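Long-range contact in PspGI restriction endonuclease (Pyrococcus sp. GI-H, PDB 3BM3), which probably cuts DNA at a specific recognition site as a type II restriction endonuclease, and is captured here bound to its substrate DNA: residues E135-S143 with S152-K160. The protein carries 2 engineered substitutions. Numbering follows the deposited sequence. Where two conformers were deposited one is given.
Sequences EKPAFIIPS and SSAILITVK. Engineered in segment 135-143: Ala138 (natural residue Asp). With nucleotides of chain A.
Phe139, Ile141, Ile155 and Ile157 share one face of an antiparallel strand pair, 139-141 against 155-160, at the border of the five-stranded mixed sheet of this PD-(D/E)XK-type nuclease fold. Four backbone hydrogen bonds join the strands in two reciprocal pairs, Phe139 with Ile157 and Ile141 with Ile155. Where strand 139-141 begins, Ala138 and Phe139 both face Ile157, a classic beta bulge; Ala138 is an engineered replacement of a natural aspartate, and its methyl CB lies 4.0 Å from Val159 CB.

Along the shared face, Ile141 and Ile157 reach diagonally across the register, both CG1 branches anti to the carbonyl carbon (chi1 -63° and -54°), and their CD1 methyls meet at an angle, Ile141 CD1 to Ile157 CD1 3.4 Å, tighter than usual carbon contact. The Phe139 ring turns an edge to Val159: Val159 CG2 sits near the ring plane, 4.0 Å from Phe139 CD2. Phe108, Thr109 and Leu112 of helix 85-115, with His121, pack around the same ring. On the other face Ile140 and Leu156 run side by side, Leu156 CD2 touching both CG1 and CG2 of Ile140, while the Pro137 ring brings CG to 4.1 Å from Leu156 CB; Phe147 and Leu177 cover this side.

Beyond the bulge, water takes over the bridging. One molecule links Lys136 O and, in the given one of two conformers, Thr158 OG1; Glu173 also lies at this hydroxyl. Toward the DNA, Lys160 is salt-bridged to Glu169, and its CG lies 3.6 Å from OP2 of DC5 of chain A.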
loop_
_atom_site.group_PDB
_atom_site.type_symbol
_atom_site.label_atom_id
_atom_site.label_comp_id
_atom_site.label_asym_id
_atom_site.label_seq_id
_atom_site.Cartn_x
_atom_site.Cartn_y
_atom_site.Cartn_z
ATOM N N GLU C 135 8.397 2.158 -13.565
ATOM C CA GLU C 135 7.807 3.012 -12.586
ATOM C C GLU C 135 6.783 3.949 -13.223
ATOM O O GLU C 135 6.923 4.361 -14.391
ATOM C CB GLU C 135 8.868 3.747 -11.811
ATOM C CG GLU C 135 9.767 2.837 -11.047
ATOM C CD GLU C 135 8.985 1.953 -10.088
ATOM O OE1 GLU C 135 8.377 2.495 -9.168
ATOM O OE2 GLU C 135 8.950 0.728 -10.321
ATOM N N LYS C 136 5.752 4.279 -12.454
ATOM C CA LYS C 136 4.591 4.961 -12.995
ATOM C C LYS C 136 4.118 6.079 -12.059
ATOM O O LYS C 136 3.112 5.958 -11.355
ATOM C CB LYS C 136 3.487 3.951 -13.306
ATOM C CG LYS C 136 2.351 4.526 -14.121
ATOM C CD LYS C 136 1.190 3.552 -14.226
ATOM C CE LYS C 136 -0.113 4.298 -14.202
ATOM N NZ LYS C 136 -1.206 3.472 -14.733
ATOM N N PRO C 137 4.855 7.195 -12.069
ATOM C CA PRO C 137 4.374 8.341 -11.343
ATOM C C PRO C 137 2.981 8.680 -11.880
ATOM O O PRO C 137 2.700 8.486 -13.075
ATOM C CB PRO C 137 5.374 9.451 -11.694
ATOM C CG PRO C 137 6.451 8.840 -12.450
ATOM C CD PRO C 137 6.119 7.439 -12.778
ATOM N N ALA C 138 2.117 9.192 -11.016
ATOM C CA ALA C 138 0.808 9.646 -11.456
ATOM C C ALA C 138 0.940 10.656 -12.565
ATOM O O ALA C 138 0.224 10.586 -13.543
ATOM C CB ALA C 138 -0.028 10.259 -10.323
ATOM N N PHE C 139 1.862 11.601 -12.399
ATOM C CA PHE C 139 2.080 12.615 -13.402
ATOM C C PHE C 139 3.549 12.823 -13.642
ATOM O O PHE C 139 4.358 12.768 -12.732
ATOM C CB PHE C 139 1.434 13.927 -12.971
ATOM C CG PHE C 139 -0.037 13.791 -12.766
ATOM C CD1 PHE C 139 -0.882 13.821 -13.855
ATOM C CD2 PHE C 139 -0.572 13.555 -11.521
ATOM C CE1 PHE C 139 -2.256 13.638 -13.711
ATOM C CE2 PHE C 139 -1.953 13.382 -11.372
ATOM C CZ PHE C 139 -2.778 13.436 -12.459
ATOM N N ILE C 140 3.854 13.051 -14.898
ATOM C CA ILE C 140 5.162 13.482 -15.292
ATOM C C ILE C 140 4.961 14.814 -15.948
ATOM O O ILE C 140 4.184 14.949 -16.895
ATOM C CB ILE C 140 5.802 12.525 -16.278
ATOM C CG1 ILE C 140 5.890 11.136 -15.665
ATOM C CG2 ILE C 140 7.212 13.026 -16.660
ATOM C CD1 ILE C 140 6.419 10.085 -16.572
ATOM N N ILE C 141 5.674 15.813 -15.446
ATOM C CA ILE C 141 5.539 17.159 -15.950
ATOM C C ILE C 141 6.841 17.589 -16.599
ATOM O O ILE C 141 7.872 17.579 -15.950
ATOM C CB ILE C 141 5.136 18.099 -14.815
ATOM C CG1 ILE C 141 3.748 17.639 -14.305
ATOM C CG2 ILE C 141 5.137 19.531 -15.336
ATOM C CD1 ILE C 141 3.201 18.400 -13.209
ATOM N N PRO C 142 6.807 17.949 -17.894
ATOM C CA PRO C 142 5.637 18.028 -18.780
ATOM C C PRO C 142 5.311 16.744 -19.537
ATOM O O PRO C 142 4.183 16.582 -20.039
ATOM C CB PRO C 142 6.042 19.110 -19.756
ATOM C CG PRO C 142 7.516 18.916 -19.904
ATOM C CD PRO C 142 8.022 18.444 -18.569
ATOM N N SER C 143 6.288 15.851 -19.645
ATOM C CA SER C 143 6.126 14.651 -20.427
ATOM C C SER C 143 7.225 13.685 -20.096
ATOM O O SER C 143 8.296 14.074 -19.636
ATOM C CB SER C 143 6.250 14.959 -21.927
ATOM O OG SER C 143 7.563 15.415 -22.237
ATOM N N SER C 152 16.416 16.084 -14.759
ATOM C CA SER C 152 16.396 17.252 -13.883
ATOM C C SER C 152 15.388 18.312 -14.308
ATOM O O SER C 152 15.090 19.199 -13.527
ATOM C CB SER C 152 17.781 17.889 -13.772
ATOM O OG SER C 152 18.183 18.429 -14.999
ATOM N N SER C 153 14.866 18.189 -15.531
ATOM C CA SER C 153 14.038 19.205 -16.166
ATOM C C SER C 153 12.557 18.898 -16.041
ATOM O O SER C 153 11.728 19.679 -16.468
ATOM C CB SER C 153 14.392 19.348 -17.644
ATOM O OG SER C 153 13.978 18.209 -18.399
ATOM N N ALA C 154 12.237 17.733 -15.479
ATOM C CA ALA C 154 10.838 17.273 -15.352
ATOM C C ALA C 154 10.532 17.018 -13.885
ATOM O O ALA C 154 11.436 16.843 -13.053
ATOM C CB ALA C 154 10.615 15.986 -16.139
ATOM N N ILE C 155 9.237 16.985 -13.597
ATOM C CA ILE C 155 8.761 16.690 -12.260
ATOM C C ILE C 155 7.999 15.389 -12.328
ATOM O O ILE C 155 7.127 15.236 -13.172
ATOM C CB ILE C 155 7.837 17.769 -11.702
ATOM C CG1 ILE C 155 8.392 19.164 -11.949
ATOM C CG2 ILE C 155 7.567 17.508 -10.205
ATOM C CD1 ILE C 155 7.367 20.285 -11.614
ATOM N N LEU C 156 8.322 14.476 -11.411
ATOM C CA LEU C 156 7.556 13.275 -11.216
ATOM C C LEU C 156 6.706 13.532 -9.983
ATOM O O LEU C 156 7.211 13.931 -8.920
ATOM C CB LEU C 156 8.464 12.086 -10.976
ATOM C CG LEU C 156 9.585 11.980 -11.990
ATOM C CD1 LEU C 156 10.391 10.746 -11.726
ATOM C CD2 LEU C 156 8.989 11.980 -13.395
ATOM N N ILE C 157 5.412 13.295 -10.138
ATOM C CA ILE C 157 4.483 13.530 -9.053
ATOM C C ILE C 157 3.717 12.268 -8.777
ATOM O O ILE C 157 3.105 11.698 -9.701
ATOM C CB ILE C 157 3.490 14.630 -9.367
ATOM C CG1 ILE C 157 4.231 15.900 -9.790
ATOM C CG2 ILE C 157 2.648 14.898 -8.108
ATOM C CD1 ILE C 157 3.342 17.118 -10.109
ATOM N N THR C 158 3.784 11.815 -7.534
ATOM C CA THR C 158 3.008 10.682 -7.077
ATOM C C THR C 158 1.867 11.279 -6.264
ATOM O O THR C 158 2.070 12.218 -5.497
ATOM C CB THR C 158 3.864 9.684 -6.257
ATOM O OG1 THR C 158 4.879 9.120 -7.102
ATOM C CG2 THR C 158 2.986 8.561 -5.712
ATOM N N VAL C 159 0.657 10.775 -6.485
ATOM C CA VAL C 159 -0.510 11.330 -5.903
ATOM C C VAL C 159 -1.267 10.203 -5.205
ATOM O O VAL C 159 -1.444 9.137 -5.782
ATOM C CB VAL C 159 -1.346 11.949 -6.994
ATOM C CG1 VAL C 159 -2.717 12.266 -6.519
ATOM C CG2 VAL C 159 -0.642 13.197 -7.534
ATOM N N LYS C 160 -1.640 10.435 -3.958
ATOM C CA LYS C 160 -2.493 9.518 -3.192
ATOM C C LYS C 160 -3.597 10.271 -2.491
ATOM O O LYS C 160 -3.407 11.419 -2.156
ATOM C CB LYS C 160 -1.679 8.722 -2.171
ATOM C CG LYS C 160 -0.717 7.784 -2.838
ATOM C CD LYS C 160 -0.049 6.882 -1.880
ATOM C CE LYS C 160 1.051 6.117 -2.584
ATOM N NZ LYS C 160 0.549 5.280 -3.653
ATOM P P DC A 5 -4.949 6.156 -4.003
ATOM O OP1 DC A 5 -5.377 7.562 -3.916
ATOM O OP2 DC A 5 -3.532 5.786 -3.746
ATOM O "O5'" DC A 5 -5.865 5.314 -3.011
ATOM C "C5'" DC A 5 -7.276 5.398 -3.115
ATOM C "C4'" DC A 5 -7.910 4.426 -2.151
ATOM O "O4'" DC A 5 -7.487 3.104 -2.533
ATOM C "C3'" DC A 5 -7.461 4.629 -0.704
ATOM O "O3'" DC A 5 -8.599 4.743 0.139
ATOM C "C2'" DC A 5 -6.667 3.383 -0.361
ATOM C "C1'" DC A 5 -7.128 2.365 -1.383
ATOM N N1 DC A 5 -6.067 1.431 -1.764
ATOM C C2 DC A 5 -6.337 0.066 -1.761
ATOM O O2 DC A 5 -7.496 -0.311 -1.525
ATOM N N3 DC A 5 -5.338 -0.808 -2.026
ATOM C C4 DC A 5 -4.112 -0.351 -2.311
ATOM N N4 DC A 5 -3.145 -1.243 -2.533
ATOM C C5 DC A 5 -3.826 1.041 -2.372
ATOM C C6 DC A 5 -4.820 1.888 -2.094
HETATM O O HOH W 1 3.400 6.824 -8.510
HETATM O O HOH W 2 1.132 8.310 -8.220
#